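PDB 3TPA: heme-binding protein A from Haemophilus parasuis 29755, which probably binds glutathione, despite its heme-binding name, as the periplasmic solute-binding component of a peptide-type uptake system. Local coordinates for residues N8-N12 against F507-L512; Q37-N41 against P186-F192; Y111-S115 against P179-D183; Y121-M125 against S414-D418; R266-N270 against P318-L322. The protein carries 1 engineered substitution. One frame throughout, in Å; residues are numbered along the deposited sequence.

Contact 1 of 5, residues N8-N12 against F507-L512; sequences NTLVN and FYGVSL
Leu-10 packs against Phe-507, Val-510 and Leu-512, on and around a type II beta turn near the C-terminus. Its strand, 9-14, belongs to the mixed five-stranded sheet of this solute-binding fold. The CD2 methyl of Leu-10 lies over one face of the Phe-507 ring, 4.0 Å from the centroid, in a CH-pi contact. The other methyl, CD1, touches Phe-507 CD1 at 3.8 Å and Val-510 CG1 at 4.0 Å. The Leu-10 side chain leaves with CG opposite the backbone N (chi1 -174°), which turns both methyls toward residues 507-512. Leu-512 instead meets the strand backbone, its CD1 resting 3.5 Å from Thr-9 N. No hydrogen bond crosses the contact.

The turn is closed by Val-510 N bonding to Phe-507 O at 3.2 Å. Gly-509 takes positive phi there. On the two flanking strands, Leu-221 and Val-243 pack on Leu-10, and Val-243 also touches Phe-507. Asn-8 OD1 turns to Glu-219 N, outside the contact. At the far end the amide of Asn-12 stands at the edge of the Phe-507 ring, the planes 66° apart, with Asn-12 ND2 3.6 Å from Phe-507 CE2.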
# COMPACT_ATOMS: atom_id res chain seq x y z
N ASN A 8 5.68 -30.50 -8.58
CA ASN A 8 4.85 -29.44 -8.03
C ASN A 8 5.07 -28.15 -8.80
O ASN A 8 6.14 -27.54 -8.72
CB ASN A 8 5.15 -29.23 -6.54
CG ASN A 8 6.53 -29.73 -6.14
OD1 ASN A 8 7.46 -28.95 -5.94
ND2 ASN A 8 6.68 -31.05 -6.02
N THR A 9 4.06 -27.74 -9.55
CA THR A 9 4.13 -26.52 -10.33
C THR A 9 2.91 -25.64 -10.08
O THR A 9 1.82 -25.98 -10.50
CB THR A 9 4.18 -26.83 -11.82
OG1 THR A 9 5.37 -27.57 -12.11
CG2 THR A 9 4.16 -25.55 -12.64
N LEU A 10 3.10 -24.53 -9.38
CA LEU A 10 2.01 -23.61 -9.13
C LEU A 10 1.76 -22.73 -10.35
O LEU A 10 2.68 -22.14 -10.90
CB LEU A 10 2.32 -22.73 -7.90
CG LEU A 10 1.20 -21.81 -7.42
CD1 LEU A 10 1.19 -21.75 -5.91
CD2 LEU A 10 1.36 -20.42 -8.01
N VAL A 11 0.50 -22.66 -10.78
CA VAL A 11 0.13 -21.80 -11.91
C VAL A 11 -0.60 -20.55 -11.42
O VAL A 11 -1.70 -20.63 -10.86
CB VAL A 11 -0.71 -22.57 -12.96
CG1 VAL A 11 -1.17 -21.63 -14.07
CG2 VAL A 11 0.08 -23.73 -13.53
N ASN A 12 0.03 -19.39 -11.62
CA ASN A 12 -0.51 -18.10 -11.18
C ASN A 12 -1.04 -17.36 -12.40
O ASN A 12 -0.27 -16.95 -13.26
CB ASN A 12 0.57 -17.28 -10.46
CG ASN A 12 0.05 -15.94 -9.88
OD1 ASN A 12 -1.14 -15.75 -9.65
ND2 ASN A 12 0.96 -15.01 -9.66
N PHE A 507 4.91 -16.84 -2.83
CA PHE A 507 4.65 -18.27 -2.94
C PHE A 507 5.63 -19.14 -2.16
O PHE A 507 5.48 -20.36 -2.12
CB PHE A 507 4.51 -18.68 -4.41
CG PHE A 507 3.39 -17.95 -5.11
CD1 PHE A 507 2.07 -18.20 -4.78
CD2 PHE A 507 3.67 -17.00 -6.08
CE1 PHE A 507 1.04 -17.53 -5.41
CE2 PHE A 507 2.64 -16.32 -6.71
CZ PHE A 507 1.32 -16.59 -6.37
N TYR A 508 6.61 -18.52 -1.50
CA TYR A 508 7.45 -19.25 -0.56
C TYR A 508 6.57 -19.71 0.60
O TYR A 508 5.69 -18.99 1.03
CB TYR A 508 8.58 -18.38 -0.02
CG TYR A 508 9.52 -19.16 0.88
CD1 TYR A 508 10.41 -20.09 0.34
CD2 TYR A 508 9.50 -18.99 2.26
CE1 TYR A 508 11.27 -20.82 1.15
CE2 TYR A 508 10.35 -19.71 3.08
CZ TYR A 508 11.24 -20.62 2.51
OH TYR A 508 12.08 -21.34 3.32
N GLY A 509 6.82 -20.91 1.11
CA GLY A 509 6.00 -21.43 2.19
C GLY A 509 4.70 -22.07 1.71
O GLY A 509 3.97 -22.67 2.49
N VAL A 510 4.41 -21.94 0.42
CA VAL A 510 3.19 -22.53 -0.15
C VAL A 510 3.46 -23.94 -0.71
O VAL A 510 4.52 -24.21 -1.27
CB VAL A 510 2.58 -21.64 -1.25
CG1 VAL A 510 1.41 -22.34 -1.94
CG2 VAL A 510 2.14 -20.30 -0.69
N SER A 511 2.47 -24.82 -0.56
CA SER A 511 2.58 -26.19 -1.04
C SER A 511 1.32 -26.62 -1.80
O SER A 511 0.27 -26.00 -1.66
CB SER A 511 2.85 -27.16 0.12
OG SER A 511 1.85 -27.06 1.12
N LEU A 512 1.45 -27.71 -2.57
CA LEU A 512 0.39 -28.20 -3.44
C LEU A 512 -0.07 -29.64 -3.12
O LEU A 512 0.72 -30.58 -3.15
CB LEU A 512 0.87 -28.13 -4.90
CG LEU A 512 1.32 -26.76 -5.43
CD1 LEU A 512 2.09 -26.91 -6.72
CD2 LEU A 512 0.15 -25.82 -5.61

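Contact 2 of 5, residues Q37-N41 against P186-F192; sequences QQVYN and PIGTGPF
This is a fully buried contact, largely between backbones. It joins the end of the short helix 36-39 to the loop that leads from helix 181-184 into strand 192-194, an outermost strand of the five-stranded mixed sheet. The chains come very close: Tyr-40 CA and Gly-190 CA are 4.2 Å apart, an approach that glycine, lacking a side chain, permits. Two carbonyls of the helix end are used. Gln-38 O receives Phe-192 N at 2.8 Å, with a C=O...N angle of 154°. Val-39 O receives Gly-190 N at 2.9 Å from well above its carbonyl plane. A CA-H...O contact runs the other way, from Val-39 CA to Phe-192 O, 3.4 Å.

The Gln-38 side chain lies beside Phe-192 and points the same way. Its NE2 is held by Thr-505 O and Asn-33 O. Tyr-40 CG lies beside the backbone N (chi1 -68°), and the far end of the ring meets Pro-186 at about a right angle, OH to Pro-186 CB 3.4 Å. A water 2.6 Å from Tyr-40 OH also accepts from Ile-187 N. A second water accepts from both Asn-41 N and Thr-189 N. Asn-41 ND2 is taken by Glu-45 and Tyr-211. Asn-41 OD1 accepts Thr-189 OG1 at 2.8 Å, in the carbonyl plane and on a lone pair.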
# COMPACT_ATOMS: atom_id res chain seq x y z
N GLN A 37 8.91 -10.12 -4.92
CA GLN A 37 8.18 -11.04 -4.07
C GLN A 37 8.70 -12.45 -4.18
O GLN A 37 8.54 -13.22 -3.24
CB GLN A 37 6.66 -10.99 -4.34
CG GLN A 37 5.95 -9.75 -3.80
CD GLN A 37 5.80 -9.73 -2.27
OE1 GLN A 37 5.32 -10.69 -1.67
NE2 GLN A 37 6.21 -8.64 -1.66
N GLN A 38 9.32 -12.80 -5.30
CA GLN A 38 9.81 -14.17 -5.50
C GLN A 38 11.34 -14.26 -5.57
O GLN A 38 11.94 -15.24 -5.11
CB GLN A 38 9.26 -14.77 -6.80
CG GLN A 38 7.80 -14.45 -7.15
CD GLN A 38 6.79 -14.77 -6.05
OE1 GLN A 38 6.99 -15.65 -5.21
NE2 GLN A 38 5.69 -14.05 -6.06
N VAL A 39 11.95 -13.25 -6.17
CA VAL A 39 13.35 -13.30 -6.59
C VAL A 39 14.34 -12.59 -5.62
O VAL A 39 15.51 -12.95 -5.56
CB VAL A 39 13.50 -12.70 -8.00
CG1 VAL A 39 14.96 -12.72 -8.47
CG2 VAL A 39 12.59 -13.46 -8.99
N TYR A 40 13.85 -11.61 -4.87
CA TYR A 40 14.71 -10.78 -4.01
C TYR A 40 14.38 -10.91 -2.52
O TYR A 40 13.38 -11.53 -2.15
CB TYR A 40 14.56 -9.30 -4.40
CG TYR A 40 15.12 -8.94 -5.77
CD1 TYR A 40 16.46 -8.64 -5.92
CD2 TYR A 40 14.31 -8.88 -6.90
CE1 TYR A 40 17.00 -8.29 -7.14
CE2 TYR A 40 14.84 -8.52 -8.15
CZ TYR A 40 16.20 -8.23 -8.25
OH TYR A 40 16.78 -7.88 -9.46
N ASN A 41 15.24 -10.32 -1.68
CA ASN A 41 14.97 -10.12 -0.25
C ASN A 41 15.22 -8.68 0.12
O ASN A 41 15.85 -7.96 -0.64
CB ASN A 41 15.88 -10.98 0.62
CG ASN A 41 15.49 -12.44 0.60
OD1 ASN A 41 16.23 -13.30 0.12
ND2 ASN A 41 14.29 -12.72 1.10
N PRO A 186 16.57 -10.42 -13.62
CA PRO A 186 16.82 -10.22 -12.18
C PRO A 186 17.58 -11.35 -11.52
O PRO A 186 17.35 -12.53 -11.80
CB PRO A 186 15.40 -10.09 -11.59
CG PRO A 186 14.50 -10.76 -12.61
CD PRO A 186 15.13 -10.49 -13.94
N ILE A 187 18.51 -10.98 -10.65
CA ILE A 187 19.32 -11.91 -9.86
C ILE A 187 19.18 -11.44 -8.43
O ILE A 187 19.44 -10.28 -8.12
CB ILE A 187 20.82 -11.82 -10.25
CG1 ILE A 187 21.10 -12.59 -11.54
CG2 ILE A 187 21.73 -12.30 -9.11
CD1 ILE A 187 20.90 -14.10 -11.42
N GLY A 188 18.75 -12.32 -7.54
CA GLY A 188 18.66 -11.94 -6.15
C GLY A 188 19.03 -13.05 -5.20
O GLY A 188 19.66 -14.03 -5.59
N THR A 189 18.65 -12.88 -3.95
CA THR A 189 18.94 -13.89 -2.95
C THR A 189 17.68 -14.69 -2.62
O THR A 189 17.71 -15.57 -1.77
CB THR A 189 19.48 -13.26 -1.64
OG1 THR A 189 18.50 -12.34 -1.12
CG2 THR A 189 20.78 -12.51 -1.91
N GLY A 190 16.58 -14.36 -3.31
CA GLY A 190 15.26 -14.83 -2.94
C GLY A 190 14.96 -16.30 -3.17
O GLY A 190 15.78 -17.04 -3.70
N PRO A 191 13.76 -16.73 -2.75
CA PRO A 191 13.33 -18.14 -2.77
C PRO A 191 13.09 -18.72 -4.16
O PRO A 191 13.06 -19.94 -4.28
CB PRO A 191 12.02 -18.12 -1.96
CG PRO A 191 11.53 -16.70 -2.06
CD PRO A 191 12.78 -15.86 -2.08
N PHE A 192 12.93 -17.87 -5.18
CA PHE A 192 12.75 -18.36 -6.55
C PHE A 192 13.72 -17.69 -7.51
O PHE A 192 14.11 -16.54 -7.33
CB PHE A 192 11.30 -18.17 -7.03
CG PHE A 192 10.30 -18.97 -6.23
CD1 PHE A 192 10.05 -20.30 -6.55
CD2 PHE A 192 9.62 -18.40 -5.17
CE1 PHE A 192 9.14 -21.04 -5.82
CE2 PHE A 192 8.71 -19.14 -4.43
CZ PHE A 192 8.47 -20.47 -4.77
O HOH W 1 19.03 -8.00 -10.79
O HOH W 2 17.86 -9.97 -2.82

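Contact 3 of 5, residues Y111-S115 against P179-D183; sequences YHNVS and PETLD
The Tyr-111 ring meets Pro-179 O at its edge, close to the ring plane, with CE2 3.4 Å from that oxygen. Leu-182 CD2 comes in obliquely, 3.5 Å from Tyr-111 CE2. Phe-99 adds an edge-to-face ring contact from helix 94-105. At the end of the ring, Tyr-111 OH lies 3.3 Å from Pro-179 CA, but its hydrogen bond goes to Ala-170 O in helix 167-175. The second flat group is the Asp-183 carboxylate. Its OD2 accepts Ser-115 OG at 2.6 Å. The hydroxyl arrives on the anti side, 17° out of the carboxylate plane. Ser-115 OG is turned opposite its own carbonyl carbon (chi1 -70°), and this carries it to the aspartate.

The contact sets a type I beta turn, Tyr-111 to Val-114, against residues leading into helix 181-184. Val-114 N closes the turn on Tyr-111 O. Across from it, Leu-182 N bonds to Pro-179 O and Asp-183 N to Glu-180 O. Between the polar and aromatic parts, Val-114 lies against Pro-179, with CG2 3.8 Å from Pro-179 CB. Its CG1 rests 3.6 Å from Pro-179 O.

Asp-183 is buried, and its OD1 forms a salt bridge with Arg-103 and a hydrogen bond with Ser-22. This setting would tend to keep the carboxylate charged. Arg-103 also binds Tyr-111 O through NE, so one arginine ties the turn and the helix together. On the more exposed side, the Glu-180 chain bends at chi2. Its OE2 takes a weak bond from Ser-115 N, 3.3 Å long.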
# COMPACT_ATOMS: atom_id res chain seq x y z
N TYR A 111 24.37 3.89 -11.93
CA TYR A 111 23.17 3.12 -12.31
C TYR A 111 21.88 3.94 -12.16
O TYR A 111 20.80 3.44 -12.45
CB TYR A 111 23.07 1.80 -11.52
CG TYR A 111 23.61 0.59 -12.25
CD1 TYR A 111 24.97 0.27 -12.23
CD2 TYR A 111 22.75 -0.24 -12.98
CE1 TYR A 111 25.45 -0.85 -12.91
CE2 TYR A 111 23.21 -1.35 -13.65
CZ TYR A 111 24.56 -1.65 -13.62
OH TYR A 111 25.00 -2.76 -14.30
N HIS A 112 22.01 5.19 -11.73
CA HIS A 112 20.83 6.03 -11.44
C HIS A 112 19.90 6.23 -12.64
O HIS A 112 18.69 6.32 -12.47
CB HIS A 112 21.25 7.39 -10.86
CG HIS A 112 20.11 8.21 -10.35
ND1 HIS A 112 19.59 8.05 -9.08
CD2 HIS A 112 19.38 9.19 -10.93
CE1 HIS A 112 18.60 8.91 -8.89
NE2 HIS A 112 18.45 9.61 -10.00
N ASN A 113 20.48 6.31 -13.84
CA ASN A 113 19.70 6.50 -15.08
C ASN A 113 19.70 5.29 -15.98
O ASN A 113 19.27 5.35 -17.12
CB ASN A 113 20.23 7.69 -15.87
CG ASN A 113 19.98 9.00 -15.18
OD1 ASN A 113 18.88 9.24 -14.68
ND2 ASN A 113 21.00 9.85 -15.12
N VAL A 114 20.22 4.19 -15.47
CA VAL A 114 20.17 2.96 -16.22
C VAL A 114 18.69 2.57 -16.33
O VAL A 114 17.93 2.73 -15.39
CB VAL A 114 21.03 1.87 -15.56
CG1 VAL A 114 20.72 0.51 -16.12
CG2 VAL A 114 22.50 2.20 -15.76
N SER A 115 18.31 2.13 -17.53
CA SER A 115 16.92 1.81 -17.83
C SER A 115 16.02 3.03 -17.78
O SER A 115 14.80 2.89 -17.69
CB SER A 115 16.39 0.73 -16.87
OG SER A 115 17.00 -0.52 -17.13
N PRO A 179 24.22 -2.61 -18.74
CA PRO A 179 23.72 -2.44 -17.37
C PRO A 179 22.21 -2.66 -17.30
O PRO A 179 21.68 -2.99 -16.23
CB PRO A 179 24.07 -0.99 -17.04
CG PRO A 179 24.16 -0.32 -18.37
CD PRO A 179 24.74 -1.35 -19.29
N GLU A 180 21.53 -2.47 -18.43
CA GLU A 180 20.09 -2.68 -18.48
C GLU A 180 19.72 -4.08 -18.04
O GLU A 180 18.65 -4.32 -17.50
CB GLU A 180 19.54 -2.42 -19.89
CG GLU A 180 19.22 -0.95 -20.15
CD GLU A 180 20.47 -0.10 -20.27
OE1 GLU A 180 21.51 -0.62 -20.73
OE2 GLU A 180 20.39 1.10 -19.92
N THR A 181 20.63 -5.02 -18.25
CA THR A 181 20.35 -6.41 -17.94
C THR A 181 20.03 -6.58 -16.46
O THR A 181 19.36 -7.54 -16.07
CB THR A 181 21.50 -7.31 -18.36
OG1 THR A 181 21.68 -7.22 -19.78
CG2 THR A 181 21.21 -8.75 -18.00
N LEU A 182 20.53 -5.66 -15.63
CA LEU A 182 20.31 -5.73 -14.19
C LEU A 182 18.82 -5.67 -13.92
O LEU A 182 18.32 -6.34 -13.02
CB LEU A 182 21.01 -4.56 -13.47
CG LEU A 182 21.07 -4.63 -11.94
CD1 LEU A 182 22.05 -5.68 -11.43
CD2 LEU A 182 21.43 -3.28 -11.37
N ASP A 183 18.12 -4.87 -14.71
CA ASP A 183 16.69 -4.68 -14.49
C ASP A 183 15.83 -5.71 -15.23
O ASP A 183 14.71 -5.99 -14.82
CB ASP A 183 16.29 -3.26 -14.90
CG ASP A 183 16.97 -2.21 -14.07
OD1 ASP A 183 16.94 -2.34 -12.82
OD2 ASP A 183 17.55 -1.27 -14.65

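Contact 4 of 5, residues Y121-M125 against S414-D418; sequences YFNWM and SRNGD
Arg-415 reaches across to the end of helix 120-124 and packs on Tyr-121, Trp-124 and Met-125. It belongs to the loop between strand 407-413 and helix 420-427. The contact lies near the centre of the chain, consistent with a bridge between the two lobes of the solute-binding fold.

The close side is buried. Met-125 bends at chi2 and chi3 (-50° and -64°), which brings CE to 3.5 Å from Asn-416 ND2. Its SD lies 4.0 Å from Arg-415 CB. Arg-415 CD touches Tyr-121 CE2 at 3.7 Å, and Trp-124 CE3 sits over the centre of the Tyr-121 ring.

The other side is looser and partly exposed. Arg-415 has two conformers, so details of its end are doubtful. In one of them the guanidinium lies flat against Trp-124 CB, with CZ 3.7 Å away. No hydrogen bond joins the segments directly. A water does so: it donates to Trp-124 O at 2.8 Å and accepts a weak bond from Arg-415 NH1.

The loop is held by its own side chains. Ser-414 OG accepts Gly-417 N in an ST motif. Asp-418 OD1 caps Asp-420 N, and Asp-418 OD2 forms a salt bridge with Arg-461. Asn-416 makes an Asx turn, with OD1 receiving Asp-418 N at 3.0 Å from above the amide plane.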
# COMPACT_ATOMS: atom_id res chain seq x y z
N TYR A 121 9.05 4.87 -5.65
CA TYR A 121 8.79 4.57 -4.25
C TYR A 121 9.76 5.31 -3.33
O TYR A 121 9.37 5.83 -2.29
CB TYR A 121 8.78 3.05 -4.00
CG TYR A 121 7.41 2.43 -4.11
CD1 TYR A 121 6.94 1.94 -5.32
CD2 TYR A 121 6.59 2.33 -3.00
CE1 TYR A 121 5.68 1.38 -5.42
CE2 TYR A 121 5.32 1.76 -3.10
CZ TYR A 121 4.88 1.29 -4.31
OH TYR A 121 3.61 0.73 -4.41
N PHE A 122 11.02 5.38 -3.74
CA PHE A 122 11.98 6.16 -2.96
C PHE A 122 11.40 7.55 -2.65
O PHE A 122 11.48 8.04 -1.51
CB PHE A 122 13.30 6.29 -3.74
CG PHE A 122 14.44 6.84 -2.93
CD1 PHE A 122 15.20 6.02 -2.12
CD2 PHE A 122 14.77 8.18 -3.00
CE1 PHE A 122 16.27 6.53 -1.37
CE2 PHE A 122 15.84 8.71 -2.25
CZ PHE A 122 16.58 7.88 -1.45
N ASN A 123 10.79 8.18 -3.66
CA ASN A 123 10.19 9.51 -3.51
C ASN A 123 8.85 9.50 -2.78
O ASN A 123 8.58 10.35 -1.94
CB ASN A 123 10.05 10.20 -4.87
CG ASN A 123 11.39 10.64 -5.43
OD1 ASN A 123 11.95 11.65 -5.00
ND2 ASN A 123 11.93 9.86 -6.35
N TRP A 124 8.01 8.52 -3.10
CA TRP A 124 6.71 8.42 -2.44
C TRP A 124 6.86 8.26 -0.92
O TRP A 124 6.04 8.79 -0.17
CB TRP A 124 5.88 7.28 -3.02
CG TRP A 124 5.40 7.54 -4.42
CD1 TRP A 124 5.17 8.77 -4.99
CD2 TRP A 124 5.12 6.57 -5.44
NE1 TRP A 124 4.75 8.62 -6.29
CE2 TRP A 124 4.71 7.28 -6.59
CE3 TRP A 124 5.17 5.17 -5.48
CZ2 TRP A 124 4.36 6.64 -7.77
CZ3 TRP A 124 4.82 4.54 -6.66
CH2 TRP A 124 4.41 5.27 -7.78
N MET A 125 7.89 7.54 -0.49
CA MET A 125 8.16 7.32 0.93
C MET A 125 9.06 8.41 1.54
O MET A 125 9.55 8.28 2.67
CB MET A 125 8.77 5.93 1.16
CG MET A 125 7.92 4.79 0.60
SD MET A 125 6.18 4.88 1.10
CE MET A 125 6.33 4.67 2.88
N SER A 414 -2.44 3.56 2.01
CA SER A 414 -1.17 3.59 2.72
C SER A 414 -0.22 2.56 2.12
O SER A 414 -0.60 1.41 1.92
CB SER A 414 -1.38 3.28 4.19
OG SER A 414 -0.14 3.17 4.87
N ARG A 415 1.03 2.95 1.86
CA ARG A 415 1.98 2.03 1.25
C ARG A 415 2.80 1.23 2.26
O ARG A 415 3.28 0.16 1.92
CB ARG A 415 2.90 2.77 0.28
CG ARG A 415 2.18 3.56 -0.79
CD ARG A 415 3.16 4.40 -1.58
NE ARG A 415 2.53 5.58 -2.16
CZ ARG A 415 2.51 6.77 -1.58
NH1 ARG A 415 3.09 6.95 -0.40
NH2 ARG A 415 1.92 7.78 -2.19
N ASN A 416 2.96 1.74 3.49
CA ASN A 416 3.70 0.99 4.52
C ASN A 416 2.81 0.51 5.66
O ASN A 416 3.26 -0.21 6.56
CB ASN A 416 4.93 1.78 5.05
CG ASN A 416 4.58 3.02 5.86
OD1 ASN A 416 3.43 3.25 6.20
ND2 ASN A 416 5.59 3.82 6.18
N GLY A 417 1.55 0.90 5.62
CA GLY A 417 0.57 0.47 6.60
C GLY A 417 0.72 1.01 8.01
O GLY A 417 0.07 0.51 8.92
N ASP A 418 1.57 2.01 8.22
CA ASP A 418 1.70 2.62 9.55
C ASP A 418 0.65 3.72 9.76
O ASP A 418 0.30 4.42 8.81
CB ASP A 418 3.10 3.25 9.70
CG ASP A 418 3.42 3.61 11.13
OD1 ASP A 418 3.05 4.72 11.56
OD2 ASP A 418 4.02 2.78 11.84
O HOH W 3 4.03 8.30 1.79

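Contact 5 of 5, residues R266-N270 against P318-L322; sequences REGLN and PDAVL
Leu-269 holds CG beside its backbone N (chi1 -52°), which brings CD2 to Pro-318 and Val-321. Glu-267 starts the same way and then runs extended (chi2 178°), which carries OE1 past the Pro-318 ring. The contact sets a type I beta turn, Pro-318 to Val-321, beside a broken part of the long strand 261-276. That strand belongs to the six-stranded mixed sheet and, as in relatives, probably forms part of the connection between lobes. Leu-269 is the centre of an inverse gamma turn, closed weakly by Asn-270 N on Gly-268 O.

Apolar contact centres on Leu-269 CD2, 4.1 Å from Pro-318 CG and 4.2 Å from Val-321 CG2. Phe-422 of helix 420-427 packs on Pro-318 and Val-321. Pro-318 CG also approaches Gly-268 O, at 3.5 Å. Arg-266 meets the turn with the edge of its guanidinium, in plane with Ala-320 CB, which lies 3.6 Å from Arg-266 NH1. Its NH2 bonds to Gly-49 O.

The polar side is bridged by water, with no direct hydrogen bond between the segments. Glu-267 OE1 stands 3.7 Å from Asp-319 OD1, an approach of like charges. One water donates to both oxygens and would ease that repulsion. The two carboxylate planes are 63° apart. The other Glu-267 oxygen, OE2, bonds to Thr-311 OG1. A second water donates to Glu-267 OE1 at 2.6 Å and accepts from Asp-319 N at 2.8 Å.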
# COMPACT_ATOMS: atom_id res chain seq x y z
N ARG A 266 -9.47 -9.95 3.07
CA ARG A 266 -9.18 -9.08 4.21
C ARG A 266 -9.23 -7.62 3.76
O ARG A 266 -9.13 -7.32 2.57
CB ARG A 266 -7.84 -9.42 4.84
CG ARG A 266 -6.64 -9.23 3.93
CD ARG A 266 -5.35 -9.48 4.71
NE ARG A 266 -5.13 -8.43 5.70
CZ ARG A 266 -4.29 -8.51 6.71
NH1 ARG A 266 -4.17 -7.49 7.54
NH2 ARG A 266 -3.55 -9.60 6.90
N GLU A 267 -9.38 -6.72 4.71
CA GLU A 267 -9.52 -5.30 4.40
C GLU A 267 -8.23 -4.75 3.82
O GLU A 267 -7.14 -5.15 4.22
CB GLU A 267 -9.93 -4.54 5.67
CG GLU A 267 -11.24 -5.06 6.25
CD GLU A 267 -11.64 -4.36 7.54
OE1 GLU A 267 -10.75 -4.07 8.35
OE2 GLU A 267 -12.84 -4.10 7.73
N GLY A 268 -8.36 -3.87 2.84
CA GLY A 268 -7.21 -3.22 2.26
C GLY A 268 -6.76 -2.12 3.21
O GLY A 268 -7.55 -1.66 4.03
N LEU A 269 -5.51 -1.71 3.11
CA LEU A 269 -4.98 -0.61 3.92
C LEU A 269 -5.26 0.69 3.20
O LEU A 269 -4.36 1.36 2.70
CB LEU A 269 -3.48 -0.79 4.14
CG LEU A 269 -3.09 -2.17 4.69
CD1 LEU A 269 -1.57 -2.35 4.73
CD2 LEU A 269 -3.71 -2.43 6.06
N ASN A 270 -6.55 1.04 3.14
CA ASN A 270 -7.00 2.20 2.37
C ASN A 270 -8.24 2.78 3.04
O ASN A 270 -8.74 2.23 4.01
CB ASN A 270 -7.26 1.84 0.88
CG ASN A 270 -8.37 0.81 0.68
OD1 ASN A 270 -9.28 0.69 1.48
ND2 ASN A 270 -8.30 0.07 -0.42
N PRO A 318 -8.10 0.67 8.86
CA PRO A 318 -8.71 -0.58 9.32
C PRO A 318 -8.02 -1.14 10.57
O PRO A 318 -6.95 -0.67 10.97
CB PRO A 318 -8.52 -1.54 8.13
CG PRO A 318 -7.29 -1.02 7.46
CD PRO A 318 -7.37 0.49 7.60
N ASP A 319 -8.63 -2.17 11.17
CA ASP A 319 -8.14 -2.68 12.43
C ASP A 319 -6.83 -3.44 12.33
O ASP A 319 -6.30 -3.88 13.35
CB ASP A 319 -9.22 -3.50 13.16
CG ASP A 319 -9.48 -4.88 12.53
OD1 ASP A 319 -8.98 -5.19 11.43
OD2 ASP A 319 -10.24 -5.66 13.15
N ALA A 320 -6.27 -3.59 11.13
CA ALA A 320 -4.92 -4.14 11.02
C ALA A 320 -3.85 -3.11 11.40
O ALA A 320 -2.71 -3.48 11.67
CB ALA A 320 -4.66 -4.63 9.63
N VAL A 321 -4.22 -1.82 11.41
CA VAL A 321 -3.25 -0.75 11.62
C VAL A 321 -3.09 -0.37 13.09
O VAL A 321 -4.07 -0.32 13.83
CB VAL A 321 -3.59 0.52 10.79
CG1 VAL A 321 -2.55 1.59 11.01
CG2 VAL A 321 -3.67 0.20 9.30
N LEU A 322 -1.85 -0.11 13.51
CA LEU A 322 -1.54 0.32 14.87
C LEU A 322 -2.33 1.57 15.25
O LEU A 322 -2.40 2.51 14.47
CB LEU A 322 -0.04 0.62 15.00
CG LEU A 322 0.38 1.00 16.43
CD1 LEU A 322 0.29 -0.22 17.33
CD2 LEU A 322 1.78 1.58 16.46
O HOH W 4 -8.30 -4.85 8.85
O HOH W 5 -11.33 -2.79 10.54

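How the contacts relate
All touching residues of contact 2 are buried, and it relies on direct backbone bonds. Contact 4, near the chain's centre, is also buried but has no direct bond across it. Contacts 1, 3 and 5 are partly buried: contact 1 is apolar, contact 3 adds two carboxylate bonds, one weak, and contact 5 joins an apolar patch to a water-bridged polar side. Contacts 1 and 2 touch where Tyr-508 packs on Pro-191. In the mixed five-stranded sheet, contact 1 includes strand 9-14, and contact 2 leads into outermost strand 192-194. Contact 3 meets contact 2 between Tyr-40 and Leu-182. Contacts 4 and 5 share a probable hydrogen bond from Ser-414 N to Leu-269 O.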